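Local coordinates for dicer Related Helicase (Caenorhabditis elegans, PDB 6M6Q), which probably couples ATP hydrolysis to RNA remodelling as an RLR-subfamily helicase that binds single- and double-stranded RNA, represented here by its N-terminal domain, at residues T213-F218 with I273-N278; F218-K223 with L266-A271. All blocks are in the same frame, centred on the assembly; numbering follows the deposited sequence.

Contact 1 of 2, residues T213-F218 with I273-N278; sequences TTILAF and IGFKSN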
# COMPACT_ATOMS: atom_id res chain seq x y z
N THR B 213 -2.89 28.58 4.87
CA THR B 213 -4.27 28.16 5.24
C THR B 213 -5.28 28.82 4.27
O THR B 213 -6.24 28.12 3.85
CB THR B 213 -4.58 28.49 6.71
OG1 THR B 213 -3.62 27.83 7.54
CG2 THR B 213 -5.97 28.08 7.13
N THR B 214 -5.05 30.08 3.89
CA THR B 214 -5.93 30.84 2.97
C THR B 214 -5.96 30.12 1.61
O THR B 214 -7.07 29.89 1.09
CB THR B 214 -5.50 32.31 2.88
OG1 THR B 214 -5.70 32.91 4.16
CG2 THR B 214 -6.26 33.08 1.83
N ILE B 215 -4.81 29.70 1.09
CA ILE B 215 -4.71 28.96 -0.20
C ILE B 215 -5.43 27.61 -0.04
O ILE B 215 -6.26 27.29 -0.90
CB ILE B 215 -3.25 28.81 -0.69
CG1 ILE B 215 -2.69 30.15 -1.20
CG2 ILE B 215 -3.11 27.72 -1.75
CD1 ILE B 215 -1.19 30.32 -0.99
N LEU B 216 -5.21 26.91 1.09
CA LEU B 216 -5.81 25.56 1.35
C LEU B 216 -7.32 25.67 1.37
O LEU B 216 -7.95 24.88 0.67
CB LEU B 216 -5.28 24.98 2.66
CG LEU B 216 -3.86 24.43 2.59
CD1 LEU B 216 -3.39 23.95 3.96
CD2 LEU B 216 -3.75 23.32 1.55
N ALA B 217 -7.87 26.66 2.09
CA ALA B 217 -9.33 26.89 2.25
C ALA B 217 -9.98 27.10 0.87
O ALA B 217 -11.06 26.53 0.62
CB ALA B 217 -9.59 28.07 3.15
N PHE B 218 -9.32 27.85 -0.00
CA PHE B 218 -9.88 28.23 -1.32
C PHE B 218 -9.86 27.03 -2.27
O PHE B 218 -10.90 26.79 -2.94
CB PHE B 218 -9.13 29.42 -1.91
CG PHE B 218 -9.55 29.73 -3.32
CD1 PHE B 218 -10.78 30.33 -3.57
CD2 PHE B 218 -8.79 29.30 -4.39
CE1 PHE B 218 -11.22 30.52 -4.87
CE2 PHE B 218 -9.21 29.53 -5.69
CZ PHE B 218 -10.43 30.14 -5.93
N ILE B 273 1.31 23.30 -3.68
CA ILE B 273 2.21 23.86 -4.73
C ILE B 273 1.99 25.38 -4.84
O ILE B 273 2.90 26.07 -5.31
CB ILE B 273 2.01 23.12 -6.08
CG1 ILE B 273 3.23 23.27 -6.98
CG2 ILE B 273 0.73 23.56 -6.77
CD1 ILE B 273 4.50 22.65 -6.42
N GLY B 274 0.85 25.89 -4.36
CA GLY B 274 0.47 27.31 -4.49
C GLY B 274 1.14 28.18 -3.44
O GLY B 274 1.22 29.42 -3.65
N PHE B 275 1.61 27.58 -2.34
CA PHE B 275 2.29 28.27 -1.22
C PHE B 275 3.49 29.08 -1.75
O PHE B 275 4.23 28.60 -2.61
CB PHE B 275 2.77 27.27 -0.16
CG PHE B 275 1.71 26.42 0.51
CD1 PHE B 275 0.35 26.64 0.29
CD2 PHE B 275 2.09 25.39 1.36
CE1 PHE B 275 -0.59 25.84 0.91
CE2 PHE B 275 1.14 24.61 1.99
CZ PHE B 275 -0.20 24.83 1.77
N LYS B 276 3.65 30.32 -1.27
CA LYS B 276 4.74 31.24 -1.66
C LYS B 276 5.82 31.15 -0.60
O LYS B 276 5.50 31.47 0.57
CB LYS B 276 4.23 32.68 -1.78
CG LYS B 276 3.27 32.96 -2.93
CD LYS B 276 2.52 34.28 -2.82
CE LYS B 276 1.21 34.31 -3.59
NZ LYS B 276 0.17 33.49 -2.93
N SER B 277 7.03 30.70 -0.95
CA SER B 277 8.14 30.55 0.02
C SER B 277 9.47 31.07 -0.55
O SER B 277 10.51 30.86 0.12
CB SER B 277 8.25 29.11 0.52
OG SER B 277 8.99 28.28 -0.37
N ASN B 278 9.42 31.88 -1.62
CA ASN B 278 10.64 32.42 -2.29
C ASN B 278 11.33 33.43 -1.34
O ASN B 278 12.56 33.28 -1.14
CB ASN B 278 10.33 33.01 -3.67
CG ASN B 278 10.15 31.93 -4.72
OD1 ASN B 278 9.94 30.77 -4.40
ND2 ASN B 278 10.24 32.31 -5.99

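Contact 2 of 2, residues F218-K223 with L266-A271; sequences FEVFNK and LTMFLA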
# COMPACT_ATOMS: atom_id res chain seq x y z
N PHE B 218 -9.32 27.85 -0.00
CA PHE B 218 -9.88 28.23 -1.32
C PHE B 218 -9.86 27.03 -2.27
O PHE B 218 -10.90 26.79 -2.94
CB PHE B 218 -9.13 29.42 -1.91
CG PHE B 218 -9.55 29.73 -3.32
CD1 PHE B 218 -10.78 30.33 -3.57
CD2 PHE B 218 -8.79 29.30 -4.39
CE1 PHE B 218 -11.22 30.52 -4.87
CE2 PHE B 218 -9.21 29.53 -5.69
CZ PHE B 218 -10.43 30.14 -5.93
N GLU B 219 -8.71 26.34 -2.38
CA GLU B 219 -8.49 25.23 -3.35
C GLU B 219 -9.31 24.02 -2.92
O GLU B 219 -9.72 23.26 -3.82
CB GLU B 219 -7.01 24.85 -3.48
CG GLU B 219 -6.10 25.99 -3.91
CD GLU B 219 -6.23 26.44 -5.36
OE1 GLU B 219 -7.37 26.64 -5.83
OE2 GLU B 219 -5.18 26.66 -6.00
N VAL B 220 -9.63 23.89 -1.62
CA VAL B 220 -10.48 22.77 -1.11
C VAL B 220 -11.99 23.09 -1.25
O VAL B 220 -12.70 22.19 -1.68
CB VAL B 220 -10.09 22.38 0.31
CG1 VAL B 220 -11.21 21.60 0.99
CG2 VAL B 220 -8.79 21.57 0.32
N PHE B 221 -12.46 24.30 -0.93
CA PHE B 221 -13.92 24.60 -0.85
C PHE B 221 -14.40 25.44 -2.04
O PHE B 221 -15.56 25.30 -2.40
CB PHE B 221 -14.27 25.28 0.47
CG PHE B 221 -14.00 24.46 1.70
CD1 PHE B 221 -14.87 23.45 2.09
CD2 PHE B 221 -12.87 24.69 2.47
CE1 PHE B 221 -14.59 22.67 3.21
CE2 PHE B 221 -12.60 23.92 3.60
CZ PHE B 221 -13.46 22.91 3.96
N ASN B 222 -13.61 26.38 -2.55
CA ASN B 222 -14.16 27.44 -3.44
C ASN B 222 -13.69 27.24 -4.89
O ASN B 222 -14.31 27.86 -5.77
CB ASN B 222 -13.87 28.83 -2.88
CG ASN B 222 -14.64 29.08 -1.60
OD1 ASN B 222 -14.09 29.57 -0.62
ND2 ASN B 222 -15.90 28.66 -1.58
N LYS B 223 -12.68 26.40 -5.15
CA LYS B 223 -12.30 26.05 -6.55
C LYS B 223 -13.29 25.02 -7.09
O LYS B 223 -13.36 23.92 -6.54
CB LYS B 223 -10.87 25.54 -6.65
CG LYS B 223 -10.31 25.49 -8.06
CD LYS B 223 -9.65 26.80 -8.47
CE LYS B 223 -9.41 26.90 -9.97
NZ LYS B 223 -8.03 26.49 -10.33
N LEU B 266 -6.91 14.84 -0.07
CA LEU B 266 -5.96 14.80 -1.22
C LEU B 266 -5.83 16.21 -1.82
O LEU B 266 -4.68 16.58 -2.21
CB LEU B 266 -6.46 13.78 -2.26
CG LEU B 266 -6.49 12.33 -1.78
CD1 LEU B 266 -6.76 11.40 -2.93
CD2 LEU B 266 -5.19 11.95 -1.08
N THR B 267 -6.92 16.97 -1.84
CA THR B 267 -6.97 18.32 -2.46
C THR B 267 -6.12 19.28 -1.64
O THR B 267 -5.55 20.18 -2.26
CB THR B 267 -8.42 18.78 -2.64
OG1 THR B 267 -9.04 17.82 -3.49
CG2 THR B 267 -8.54 20.15 -3.27
N MET B 268 -5.92 19.02 -0.35
CA MET B 268 -5.00 19.81 0.52
C MET B 268 -3.55 19.62 0.07
O MET B 268 -2.85 20.63 -0.08
CB MET B 268 -5.11 19.42 2.00
CG MET B 268 -6.32 19.97 2.68
SD MET B 268 -6.32 19.49 4.40
CE MET B 268 -5.47 20.88 5.14
N PHE B 269 -3.11 18.38 -0.12
CA PHE B 269 -1.73 18.05 -0.59
C PHE B 269 -1.54 18.55 -2.02
O PHE B 269 -0.44 19.00 -2.33
CB PHE B 269 -1.46 16.55 -0.46
CG PHE B 269 -1.21 16.11 0.95
CD1 PHE B 269 -2.27 15.78 1.78
CD2 PHE B 269 0.07 16.10 1.47
CE1 PHE B 269 -2.05 15.41 3.10
CE2 PHE B 269 0.30 15.74 2.79
CZ PHE B 269 -0.76 15.39 3.60
N LEU B 270 -2.60 18.52 -2.84
CA LEU B 270 -2.61 19.06 -4.22
C LEU B 270 -2.33 20.56 -4.17
O LEU B 270 -1.49 21.01 -4.93
CB LEU B 270 -3.96 18.76 -4.88
CG LEU B 270 -4.07 19.00 -6.39
CD1 LEU B 270 -3.37 17.91 -7.16
CD2 LEU B 270 -5.51 19.07 -6.84
N ALA B 271 -2.98 21.27 -3.25
CA ALA B 271 -3.01 22.75 -3.18
C ALA B 271 -1.65 23.29 -2.72
O ALA B 271 -1.41 24.46 -2.95
CB ALA B 271 -4.11 23.19 -2.26
O HOH W 1 -2.74 25.71 -4.96

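Contact 1 of 2, residues T213-F218 with I273-N278
Apolar packing carries most of this contact, between a turn of helix 210-221 and the chain that leaves helix 262-271. The Phe275 ring meets the helix by its edge. Leu216 CG sits at that edge in the ring plane, 3.8 Å from Phe275 CZ, and Leu216 CD1 follows at 4.0 Å from the same atom. Ile215 CG2 reaches the adjoining corner, 4.1 Å from Phe275 CE1. The torsions explain the pose: Phe275 CG is anti to its carbonyl carbon (chi1 -60°), and a chi2 of -7° swings CD1 back to the CA side, so that the CD1-CE1-CZ side faces the helix. Ile215 CG2, anti to the backbone N, serves the ring, while its other branch goes to the loop backbone.

On that branch, Ile215 CD1 lies 3.7 Å from Gly274 O and 4.0 Å from Phe275 CA. The Lys276 chain, extended until it bends at chi4 (72°), brings NZ within 4.0 Å of Ile215 CD1, a van der Waals approach and not a polar one.

No hydrogen bond joins the two segments; the loop has polar partners beyond them, such as Thr163 OG1, which donates to Phe275 O. Trp289 meets the Phe275 ring edge-to-face. An alanine at Phe275 would remove the whole ring, and would probably loosen the packing on Leu216 and Ile215 as well as that on Trp289. The geometry is that of an aromatic residue docking a post-helix loop onto a neighbouring helix within an all-helical domain.

Contact 2 of 2, residues F218-K223 with L266-A271
Two helices approach closely here, with CA-CA separations of 5.8 Å for Val220 and Thr267 and 6.0 Å for Glu219 and Ala271. The small side chains of Thr267 and Ala271, one turn apart, both point at helix 210-221. Ala271 CB packs obliquely against the aliphatic base of Glu219, 3.6 Å from Glu219 CB, with Glu219 CG beside it. Thr267 puts its methyl forward: CG2 is anti to the backbone N and rests 3.4 Å from Glu219 O, while OG1 turns back to bond His263 O in its own helix. Glu219 O is itself hydrogen-bonded to His226 ND1.

Val220 crosses Thr267 and Met268 obliquely. Its CG2 branch, anti to the carbonyl carbon, lies 3.9 Å from Thr267 CG2 and 3.8 Å from Met268 CG; the other branch, CG1, sits over the centre of the Phe221 ring. Met268 thus takes part through the base of its chain, although its CB bond points away from the partner helix.

The carboxylate of Glu219 is turned aside by a bend at chi2 (-72°). A water donates to Glu219 OE2 at 2.8 Å and to Ala271 O at 2.7 Å, spanning two acceptors that would probably repel each other if brought together directly. With no direct hydrogen bond between the segments, close packing over small residues plus one water bridge defines a buried helix-helix interface in the interior of the N-terminal domain.

How the contacts relate
From the N terminus, helix 210-221 enters contact 1 with residues 213-218 and runs on into contact 2 with 218-223; Phe218 belongs to both ranges but touches neither partner segment. The 42 residues between the two segments of contact 2 include helix 231-236, the unmodelled part 240-257 and the first turn of helix 262-271, whose residues 266-271 close contact 2. One residue further on, 273-278 closes contact 1, so contact 2 is nested inside its loop. Their centres lie about 10 Å apart, yet the contacts touch, Leu216 CD2 standing 3.8 Å from Ala271 CB. Together they fasten helix 210-221 to helix 262-271 and to the loop beyond it.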